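Long-range contacts in gamma-glutamyl-gamma-aminobutyrate hydrolase PuuD (Escherichia coli, PDB 6VTV), which hydrolyses the gamma-glutamyl linkage of gamma-glutamyl-gamma-aminobutyrate, releasing 4-aminobutanoate and glutamate in the last step of this putrescine degradation route: residues B[115-121]-B[221-227]; B[155-159]-B[183-187]; B[9-14]-B[244-249]. Numbering follows the deposited sequence.

Contact 1 (B[115-121]-B[221-227])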
loop_
_atom_site.group_PDB
_atom_site.type_symbol
_atom_site.label_atom_id
_atom_site.label_comp_id
_atom_site.label_asym_id
_atom_site.label_seq_id
_atom_site.Cartn_x
_atom_site.Cartn_y
_atom_site.Cartn_z
ATOM N N PHE B 115 -8.707 -14.670 -0.357
ATOM C CA PHE B 115 -7.912 -15.344 -1.375
ATOM C C PHE B 115 -6.446 -15.187 -1.004
ATOM O O PHE B 115 -5.940 -14.063 -0.921
ATOM C CB PHE B 115 -8.182 -14.780 -2.772
ATOM C CG PHE B 115 -7.524 -15.560 -3.874
ATOM C CD1 PHE B 115 -7.482 -16.945 -3.829
ATOM C CD2 PHE B 115 -6.952 -14.912 -4.957
ATOM C CE1 PHE B 115 -6.877 -17.669 -4.840
ATOM C CE2 PHE B 115 -6.347 -15.631 -5.973
ATOM C CZ PHE B 115 -6.311 -17.011 -5.914
ATOM N N ALA B 116 -5.771 -16.311 -0.779
ATOM C CA ALA B 116 -4.412 -16.329 -0.261
ATOM C C ALA B 116 -3.484 -17.030 -1.243
ATOM O O ALA B 116 -3.849 -18.049 -1.837
ATOM C CB ALA B 116 -4.366 -17.022 1.100
ATOM N N ILE B 117 -2.281 -16.482 -1.406
ATOM C CA ILE B 117 -1.312 -16.959 -2.388
ATOM C C ILE B 117 -0.002 -17.274 -1.678
ATOM O O ILE B 117 0.546 -16.420 -0.969
ATOM C CB ILE B 117 -1.085 -15.925 -3.507
ATOM C CG1 ILE B 117 -2.352 -15.757 -4.351
ATOM C CG2 ILE B 117 0.101 -16.331 -4.380
ATOM C CD1 ILE B 117 -2.205 -14.761 -5.483
ATOM N N CYS B 118 0.495 -18.500 -1.875
ATOM C CA CYS B 118 1.804 -18.947 -1.404
ATOM C C CYS B 118 1.957 -18.739 0.101
ATOM O O CYS B 118 1.479 -19.560 0.891
ATOM C CB CYS B 118 2.922 -18.232 -2.173
ATOM S SG CYS B 118 4.588 -18.862 -1.841
ATOM N N ARG B 119 2.622 -17.657 0.515
ATOM C CA ARG B 119 2.720 -17.368 1.944
ATOM C C ARG B 119 1.342 -17.192 2.564
ATOM O O ARG B 119 1.143 -17.519 3.740
ATOM C CB ARG B 119 3.569 -16.119 2.185
ATOM C CG ARG B 119 3.906 -15.889 3.651
ATOM C CD ARG B 119 4.103 -14.414 3.941
ATOM N NE ARG B 119 5.140 -14.193 4.942
ATOM C CZ ARG B 119 4.906 -14.057 6.242
ATOM N NH1 ARG B 119 3.666 -14.119 6.706
ATOM N NH2 ARG B 119 5.913 -13.858 7.080
ATOM N N GLY B 120 0.383 -16.675 1.795
ATOM C CA GLY B 120 -0.969 -16.538 2.307
ATOM C C GLY B 120 -1.599 -17.874 2.652
ATOM O O GLY B 120 -2.269 -18.006 3.679
ATOM N N LEU B 121 -1.410 -18.878 1.790
ATOM C CA LEU B 121 -1.885 -20.222 2.109
ATOM C C LEU B 121 -1.262 -20.718 3.405
ATOM O O LEU B 121 -1.951 -21.269 4.271
ATOM C CB LEU B 121 -1.578 -21.184 0.958
ATOM C CG LEU B 121 -1.772 -22.682 1.231
ATOM C CD1 LEU B 121 -2.347 -23.382 0.011
ATOM C CD2 LEU B 121 -0.469 -23.363 1.650
ATOM N N LEU B 221 -10.127 -19.258 0.308
ATOM C CA LEU B 221 -9.315 -20.150 -0.505
ATOM C C LEU B 221 -7.850 -19.742 -0.456
ATOM O O LEU B 221 -7.521 -18.553 -0.513
ATOM C CB LEU B 221 -9.804 -20.149 -1.957
ATOM C CG LEU B 221 -8.940 -20.877 -2.988
ATOM C CD1 LEU B 221 -8.983 -22.382 -2.762
ATOM C CD2 LEU B 221 -9.383 -20.525 -4.400
ATOM N N GLY B 222 -6.977 -20.731 -0.351
ATOM C CA GLY B 222 -5.546 -20.500 -0.457
ATOM C C GLY B 222 -4.928 -21.445 -1.464
ATOM O O GLY B 222 -5.335 -22.601 -1.576
ATOM N N VAL B 223 -3.954 -20.934 -2.213
ATOM C CA VAL B 223 -3.199 -21.736 -3.165
ATOM C C VAL B 223 -1.715 -21.535 -2.896
ATOM O O VAL B 223 -1.278 -20.455 -2.486
ATOM C CB VAL B 223 -3.546 -21.398 -4.637
ATOM C CG1 VAL B 223 -5.034 -21.582 -4.890
ATOM C CG2 VAL B 223 -3.115 -19.981 -4.987
ATOM N N GLN B 224 -0.939 -22.598 -3.111
ATOM C CA GLN B 224 0.492 -22.551 -2.843
ATOM C C GLN B 224 1.286 -21.975 -4.008
ATOM O O GLN B 224 2.384 -21.447 -3.793
ATOM C CB GLN B 224 0.999 -23.955 -2.496
ATOM C CG GLN B 224 2.474 -24.035 -2.123
ATOM C CD GLN B 224 2.807 -23.273 -0.854
ATOM O OE1 GLN B 224 2.588 -23.762 0.256
ATOM N NE2 GLN B 224 3.346 -22.069 -1.012
ATOM N N TRP B 225 0.754 -22.045 -5.224
ATOM C CA TRP B 225 1.439 -21.511 -6.390
ATOM C C TRP B 225 1.144 -20.017 -6.522
ATOM O O TRP B 225 0.571 -19.391 -5.626
ATOM C CB TRP B 225 1.045 -22.295 -7.640
ATOM C CG TRP B 225 -0.417 -22.274 -7.970
ATOM C CD1 TRP B 225 -1.051 -21.417 -8.821
ATOM C CD2 TRP B 225 -1.423 -23.168 -7.478
ATOM N NE1 TRP B 225 -2.391 -21.714 -8.881
ATOM C CE2 TRP B 225 -2.646 -22.785 -8.066
ATOM C CE3 TRP B 225 -1.410 -24.253 -6.593
ATOM C CZ2 TRP B 225 -3.843 -23.447 -7.798
ATOM C CZ3 TRP B 225 -2.601 -24.908 -6.329
ATOM C CH2 TRP B 225 -3.800 -24.503 -6.930
ATOM N N HIS B 226 1.539 -19.427 -7.652
ATOM C CA HIS B 226 1.445 -17.986 -7.882
ATOM C C HIS B 226 0.547 -17.725 -9.086
ATOM O O HIS B 226 1.036 -17.559 -10.215
ATOM C CB HIS B 226 2.827 -17.371 -8.090
ATOM C CG HIS B 226 3.597 -17.174 -6.822
ATOM N ND1 HIS B 226 3.870 -15.926 -6.305
ATOM C CD2 HIS B 226 4.153 -18.065 -5.967
ATOM C CE1 HIS B 226 4.560 -16.056 -5.186
ATOM N NE2 HIS B 226 4.746 -17.343 -4.959
ATOM N N PRO B 227 -0.773 -17.670 -8.885
ATOM C CA PRO B 227 -1.673 -17.355 -10.004
ATOM C C PRO B 227 -1.649 -15.890 -10.412
ATOM O O PRO B 227 -2.192 -15.555 -11.472
ATOM C CB PRO B 227 -3.049 -17.761 -9.468
ATOM C CG PRO B 227 -2.937 -17.569 -7.989
ATOM C CD PRO B 227 -1.503 -17.864 -7.619
#

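Contact 2 (B[155-159]-B[183-187]). With MN (manganese (II) ion), chain D.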
loop_
_atom_site.group_PDB
_atom_site.type_symbol
_atom_site.label_atom_id
_atom_site.label_comp_id
_atom_site.label_asym_id
_atom_site.label_seq_id
_atom_site.Cartn_x
_atom_site.Cartn_y
_atom_site.Cartn_z
ATOM N N GLN B 155 11.597 -17.478 -16.011
ATOM C CA GLN B 155 11.763 -18.915 -15.816
ATOM C C GLN B 155 11.366 -19.338 -14.409
ATOM O O GLN B 155 10.870 -20.454 -14.215
ATOM C CB GLN B 155 13.207 -19.328 -16.098
ATOM C CG GLN B 155 13.861 -18.609 -17.270
ATOM C CD GLN B 155 13.170 -18.868 -18.597
ATOM O OE1 GLN B 155 12.447 -19.851 -18.755
ATOM N NE2 GLN B 155 13.402 -17.986 -19.565
ATOM N N GLN B 156 11.575 -18.466 -13.418
ATOM C CA GLN B 156 11.230 -18.810 -12.043
ATOM C C GLN B 156 9.731 -19.018 -11.875
ATOM O O GLN B 156 9.306 -19.836 -11.051
ATOM C CB GLN B 156 11.722 -17.723 -11.087
ATOM C CG GLN B 156 13.207 -17.409 -11.187
ATOM C CD GLN B 156 13.641 -16.347 -10.191
ATOM O OE1 GLN B 156 12.920 -16.040 -9.242
ATOM N NE2 GLN B 156 14.824 -15.781 -10.406
ATOM N N TYR B 157 8.917 -18.294 -12.643
ATOM C CA TYR B 157 7.468 -18.389 -12.558
ATOM C C TYR B 157 6.875 -19.294 -13.632
ATOM O O TYR B 157 5.650 -19.351 -13.774
ATOM C CB TYR B 157 6.848 -16.991 -12.636
ATOM C CG TYR B 157 6.952 -16.217 -11.339
ATOM C CD1 TYR B 157 8.115 -15.535 -11.007
ATOM C CD2 TYR B 157 5.891 -16.178 -10.443
ATOM C CE1 TYR B 157 8.218 -14.830 -9.819
ATOM C CE2 TYR B 157 5.985 -15.477 -9.252
ATOM C CZ TYR B 157 7.151 -14.806 -8.946
ATOM O OH TYR B 157 7.246 -14.106 -7.764
ATOM N N ALA B 158 7.716 -20.002 -14.383
ATOM C CA ALA B 158 7.238 -20.934 -15.387
ATOM C C ALA B 158 6.549 -22.124 -14.720
ATOM O O ALA B 158 6.707 -22.347 -13.517
ATOM C CB ALA B 158 8.405 -21.410 -16.253
ATOM N N PRO B 159 5.754 -22.887 -15.474
ATOM C CA PRO B 159 5.162 -24.110 -14.917
ATOM C C PRO B 159 6.222 -25.013 -14.305
ATOM O O PRO B 159 7.297 -25.217 -14.871
ATOM C CB PRO B 159 4.496 -24.763 -16.131
ATOM C CG PRO B 159 4.159 -23.623 -17.018
ATOM C CD PRO B 159 5.242 -22.596 -16.826
ATOM N N VAL B 183 1.009 -25.849 -12.514
ATOM C CA VAL B 183 1.179 -24.644 -11.712
ATOM C C VAL B 183 2.669 -24.371 -11.571
ATOM O O VAL B 183 3.498 -25.282 -11.666
ATOM C CB VAL B 183 0.522 -24.769 -10.318
ATOM C CG1 VAL B 183 -0.978 -24.994 -10.441
ATOM C CG2 VAL B 183 1.171 -25.890 -9.518
ATOM N N ASN B 184 3.011 -23.103 -11.355
ATOM C CA ASN B 184 4.376 -22.774 -10.982
ATOM C C ASN B 184 4.607 -23.131 -9.514
ATOM O O ASN B 184 3.688 -23.515 -8.789
ATOM C CB ASN B 184 4.674 -21.296 -11.253
ATOM C CG ASN B 184 3.634 -20.363 -10.656
ATOM O OD1 ASN B 184 3.030 -20.659 -9.625
ATOM N ND2 ASN B 184 3.425 -19.223 -11.304
ATOM N N SER B 185 5.855 -23.011 -9.073
ATOM C CA SER B 185 6.202 -23.382 -7.704
ATOM C C SER B 185 7.413 -22.571 -7.274
ATOM O O SER B 185 8.476 -22.667 -7.893
ATOM C CB SER B 185 6.486 -24.883 -7.597
ATOM O OG SER B 185 6.503 -25.317 -6.247
ATOM N N LEU B 186 7.253 -21.767 -6.222
ATOM C CA LEU B 186 8.328 -20.933 -5.696
ATOM C C LEU B 186 8.243 -20.899 -4.167
ATOM O O LEU B 186 8.060 -19.855 -3.545
ATOM C CB LEU B 186 8.270 -19.517 -6.270
ATOM C CG LEU B 186 8.231 -19.308 -7.787
ATOM C CD1 LEU B 186 6.796 -19.281 -8.282
ATOM C CD2 LEU B 186 8.949 -18.021 -8.169
ATOM N N HIS B 187 8.381 -22.064 -3.537
ATOM C CA HIS B 187 8.245 -22.144 -2.090
ATOM C C HIS B 187 9.149 -23.235 -1.536
ATOM O O HIS B 187 9.211 -24.340 -2.082
ATOM C CB HIS B 187 6.789 -22.403 -1.682
ATOM C CG HIS B 187 6.203 -23.649 -2.271
ATOM N ND1 HIS B 187 5.917 -24.764 -1.514
ATOM C CD2 HIS B 187 5.834 -23.951 -3.538
ATOM C CE1 HIS B 187 5.405 -25.702 -2.290
ATOM N NE2 HIS B 187 5.344 -25.234 -3.523
HETATM MN MN MN D . 4.747 -26.374 -5.333
HETATM O O HOH W 1 7.798 -22.095 -10.994
HETATM O O HOH W 2 3.387 -24.665 -6.044
#

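Contact 3 (B[9-14]-B[244-249])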
loop_
_atom_site.group_PDB
_atom_site.type_symbol
_atom_site.label_atom_id
_atom_site.label_comp_id
_atom_site.label_asym_id
_atom_site.label_seq_id
_atom_site.Cartn_x
_atom_site.Cartn_y
_atom_site.Cartn_z
ATOM N N MET B 9 -19.197 -2.270 -13.914
ATOM C CA MET B 9 -19.119 -3.025 -12.674
ATOM C C MET B 9 -18.850 -2.089 -11.506
ATOM O O MET B 9 -18.053 -1.155 -11.624
ATOM C CB MET B 9 -18.002 -4.070 -12.777
ATOM C CG MET B 9 -17.745 -4.881 -11.533
ATOM S SD MET B 9 -16.678 -6.276 -11.929
ATOM C CE MET B 9 -16.876 -7.270 -10.460
ATOM N N ASN B 10 -19.523 -2.346 -10.387
ATOM C CA ASN B 10 -19.102 -1.809 -9.100
ATOM C C ASN B 10 -18.017 -2.720 -8.541
ATOM O O ASN B 10 -18.238 -3.925 -8.376
ATOM C CB ASN B 10 -20.281 -1.707 -8.137
ATOM C CG ASN B 10 -20.905 -0.324 -8.119
ATOM O OD1 ASN B 10 -21.499 0.116 -9.103
ATOM N ND2 ASN B 10 -20.774 0.369 -6.992
ATOM N N ASN B 11 -16.848 -2.154 -8.255
ATOM C CA ASN B 11 -15.671 -2.952 -7.952
ATOM C C ASN B 11 -15.537 -3.145 -6.451
ATOM O O ASN B 11 -15.388 -2.154 -5.718
ATOM C CB ASN B 11 -14.427 -2.281 -8.517
ATOM C CG ASN B 11 -14.599 -1.883 -9.972
ATOM O OD1 ASN B 11 -14.978 -0.752 -10.279
ATOM N ND2 ASN B 11 -14.332 -2.819 -10.876
ATOM N N PRO B 12 -15.584 -4.381 -5.952
ATOM C CA PRO B 12 -15.486 -4.599 -4.504
ATOM C C PRO B 12 -14.145 -4.137 -3.954
ATOM O O PRO B 12 -13.107 -4.232 -4.613
ATOM C CB PRO B 12 -15.650 -6.119 -4.362
ATOM C CG PRO B 12 -16.333 -6.555 -5.618
ATOM C CD PRO B 12 -15.841 -5.630 -6.689
ATOM N N VAL B 13 -14.178 -3.630 -2.725
ATOM C CA VAL B 13 -12.969 -3.171 -2.048
ATOM C C VAL B 13 -12.208 -4.386 -1.535
ATOM O O VAL B 13 -12.732 -5.169 -0.736
ATOM C CB VAL B 13 -13.303 -2.208 -0.901
ATOM C CG1 VAL B 13 -12.025 -1.727 -0.228
ATOM C CG2 VAL B 13 -14.122 -1.033 -1.410
ATOM N N ILE B 14 -10.967 -4.542 -1.985
ATOM C CA ILE B 14 -10.122 -5.669 -1.609
ATOM C C ILE B 14 -8.976 -5.146 -0.756
ATOM O O ILE B 14 -8.154 -4.350 -1.226
ATOM C CB ILE B 14 -9.593 -6.415 -2.843
ATOM C CG1 ILE B 14 -10.738 -6.743 -3.807
ATOM C CG2 ILE B 14 -8.872 -7.681 -2.425
ATOM C CD1 ILE B 14 -11.830 -7.595 -3.197
ATOM N N PHE B 244 -12.923 -15.301 -6.897
ATOM C CA PHE B 244 -12.749 -14.497 -5.691
ATOM C C PHE B 244 -13.598 -13.230 -5.748
ATOM O O PHE B 244 -14.321 -12.907 -4.797
ATOM C CB PHE B 244 -11.268 -14.153 -5.513
ATOM C CG PHE B 244 -10.994 -13.208 -4.381
ATOM C CD1 PHE B 244 -11.569 -13.409 -3.138
ATOM C CD2 PHE B 244 -10.159 -12.119 -4.560
ATOM C CE1 PHE B 244 -11.317 -12.543 -2.096
ATOM C CE2 PHE B 244 -9.902 -11.247 -3.521
ATOM C CZ PHE B 244 -10.483 -11.460 -2.286
ATOM N N ILE B 245 -13.521 -12.498 -6.862
ATOM C CA ILE B 245 -14.273 -11.251 -6.986
ATOM C C ILE B 245 -15.772 -11.526 -6.982
ATOM O O ILE B 245 -16.554 -10.771 -6.389
ATOM C CB ILE B 245 -13.832 -10.491 -8.251
ATOM C CG1 ILE B 245 -12.371 -10.056 -8.126
ATOM C CG2 ILE B 245 -14.712 -9.280 -8.479
ATOM C CD1 ILE B 245 -12.091 -9.210 -6.899
ATOM N N THR B 246 -16.196 -12.614 -7.633
ATOM C CA THR B 246 -17.604 -13.001 -7.602
ATOM C C THR B 246 -18.065 -13.277 -6.176
ATOM O O THR B 246 -19.195 -12.942 -5.802
ATOM C CB THR B 246 -17.828 -14.233 -8.479
ATOM O OG1 THR B 246 -17.476 -13.933 -9.835
ATOM C CG2 THR B 246 -19.287 -14.679 -8.427
ATOM N N ALA B 247 -17.198 -13.890 -5.367
ATOM C CA ALA B 247 -17.533 -14.138 -3.969
ATOM C C ALA B 247 -17.670 -12.834 -3.196
ATOM O O ALA B 247 -18.562 -12.695 -2.350
ATOM C CB ALA B 247 -16.470 -15.028 -3.329
ATOM N N CYS B 248 -16.794 -11.865 -3.471
ATOM C CA CYS B 248 -16.907 -10.564 -2.822
ATOM C C CYS B 248 -18.187 -9.853 -3.238
ATOM O O CYS B 248 -18.842 -9.208 -2.410
ATOM C CB CYS B 248 -15.679 -9.713 -3.141
ATOM S SG CYS B 248 -14.115 -10.506 -2.700
ATOM N N GLN B 249 -18.562 -9.960 -4.516
ATOM C CA GLN B 249 -19.857 -9.446 -4.950
ATOM C C GLN B 249 -20.993 -10.122 -4.197
ATOM O O GLN B 249 -21.941 -9.461 -3.759
ATOM C CB GLN B 249 -20.031 -9.649 -6.453
ATOM C CG GLN B 249 -19.178 -8.742 -7.312
ATOM C CD GLN B 249 -19.299 -9.072 -8.784
ATOM O OE1 GLN B 249 -18.794 -10.094 -9.248
ATOM N NE2 GLN B 249 -19.977 -8.205 -9.529
#

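Contact 1 (B[115-121]-B[221-227])
Leu221 lies in the parallel pairing of strands 221-223 and 115-117, whose axes approach to 4.7 Å at 14°; its O accepts a hydrogen bond from Ala116 N (2.9 Å). Gly222 faces Ala116 at a CA-CA distance of 4.3 Å, and an ideal CB here would lie only 3.2 Å from Leu121 CA, so the bare backbone lets helix 119-127 pack close. Val223 N then donates to Ala116 O (2.9 Å) and Val223 O accepts from Cys118 N (2.7 Å), the ladder's last rung. Gln224 leaves the strand, yet its NE2 returns to 3.5 Å from Cys118 SG. Trp225 turns its CB away, while its O comes 3.3 Å from Ile117 CG2. His226 brings NE2 to 3.4 Å from Cys118 CB and is held through ND1 by Glu228, consistent with the predicted Cys-His-Glu triad. The phi/psi 55/-99 of Cys118, the predicted nucleophile at the helix N-cap position, is consistent with the strained nucleophile elbow of class I glutamine amidotransferases. Pro227 CD closes on Ile117 CD1 (3.8 Å). Strands 68-71 and 209-214 flank the pair; helix 235-254 packs on the face bearing Phe115 and Ile117, and helix 119-127 rises beside Ala116 and Gly222.

Contact 2 (B[155-159]-B[183-187])
The end of helix 153-156 and the loop after it pass loop 183-187, CA directions 156 to 159 and 183 to 186 lying 159° apart, and bury 287 Å² with it. Leu186 gives up the largest area, 71 Å²; its m rotamer at chi1 sets CD2 over the Tyr157 ring, 3.7 Å from the centroid and 13° off the normal, a CH-pi contact. Tyr157, also m at chi1, offers this face while its OH bonds to Lys34. Asn184 adopts p (chi1 51°), which places ND2 at the ring edge, 3.3 Å from Tyr157 O in a weak hydrogen bond, and leaves OD1 to accept from His226 N. One water bridges polar backbone, receiving a hydrogen bond from Ser185 N (2.9 Å) and lying 2.7 Å from Gln156 O and 2.8 Å from Ala158 O. Ser185 (chi1 -166°, t) and His187 (chi1 58°, p) converge on manganese, each 2.2 Å away through OG and NE2 respectively. A second water, 2.3 Å from the ion, is also 3.0 Å from Asn184 O. With His145, His161 and Glu210 the ligands form a six-coordinate manganese site, separate from the predicted catalytic residues yet tied to His226 through Asn184.

Contact 3 (B[9-14]-B[244-249])
Ile14 and Pro12, with 63 and 56 Å² buried, carry most of the packing of segment 9-14 against helix 244-249. Both aim their CA-to-CB bonds at the helix, whereas Val13 between them points away. Ile14 reaches three helix residues: CD1 lies 4.0 Å from Ile245 CD1 and 3.7 Å from Cys248 SG, while CG2 meets the edge of the Phe244 ring at CE2 (3.9 Å). Pro12 sets its CB 3.8 Å from Cys248 CB and its CG 4.0 Å from Gln249 CG. Ile245, losing 48 Å², joins these to the outer end, where CE of the poorly ordered Met9 lies 3.6 Å from Ile245 CG2 and 3.4 Å from Gln249 NE2. Helix 33-42 flanks the seam through Ile39 and Ala42, and Asn11 bonds to Gln61 of the second subunit. Helix backbone bonds such as Cys248 N to Phe244 O (3.0 Å) stay internal. So strand start and C-terminal helix cohere mainly by apolar contact, with the Gln249 amide at the rim and no hydrogen bond between the segments.

The centre of contact 1 lies about 3 Å from that of the chain, those of contacts 2 and 3 about 15 and 17 Å, yet contact 3 is still buried and contact 2 only partly. Contacts 1 and 3 share the main sheet and meet where Phe115 CB touches Phe244 CG at 3.6 Å; contact 2 abuts contact 1 instead, with a probable hydrogen bond from His226 N to Asn184 OD1 (2.8 Å). Contacts 2 and 3 stay about 16 Å apart at their nearest atoms. The chemistry follows place: backbone ladder with putative catalytic residues in the centre, water and metal coordination in the partly buried loops, and hydrophobic helix-on-strand packing near the dimer partner.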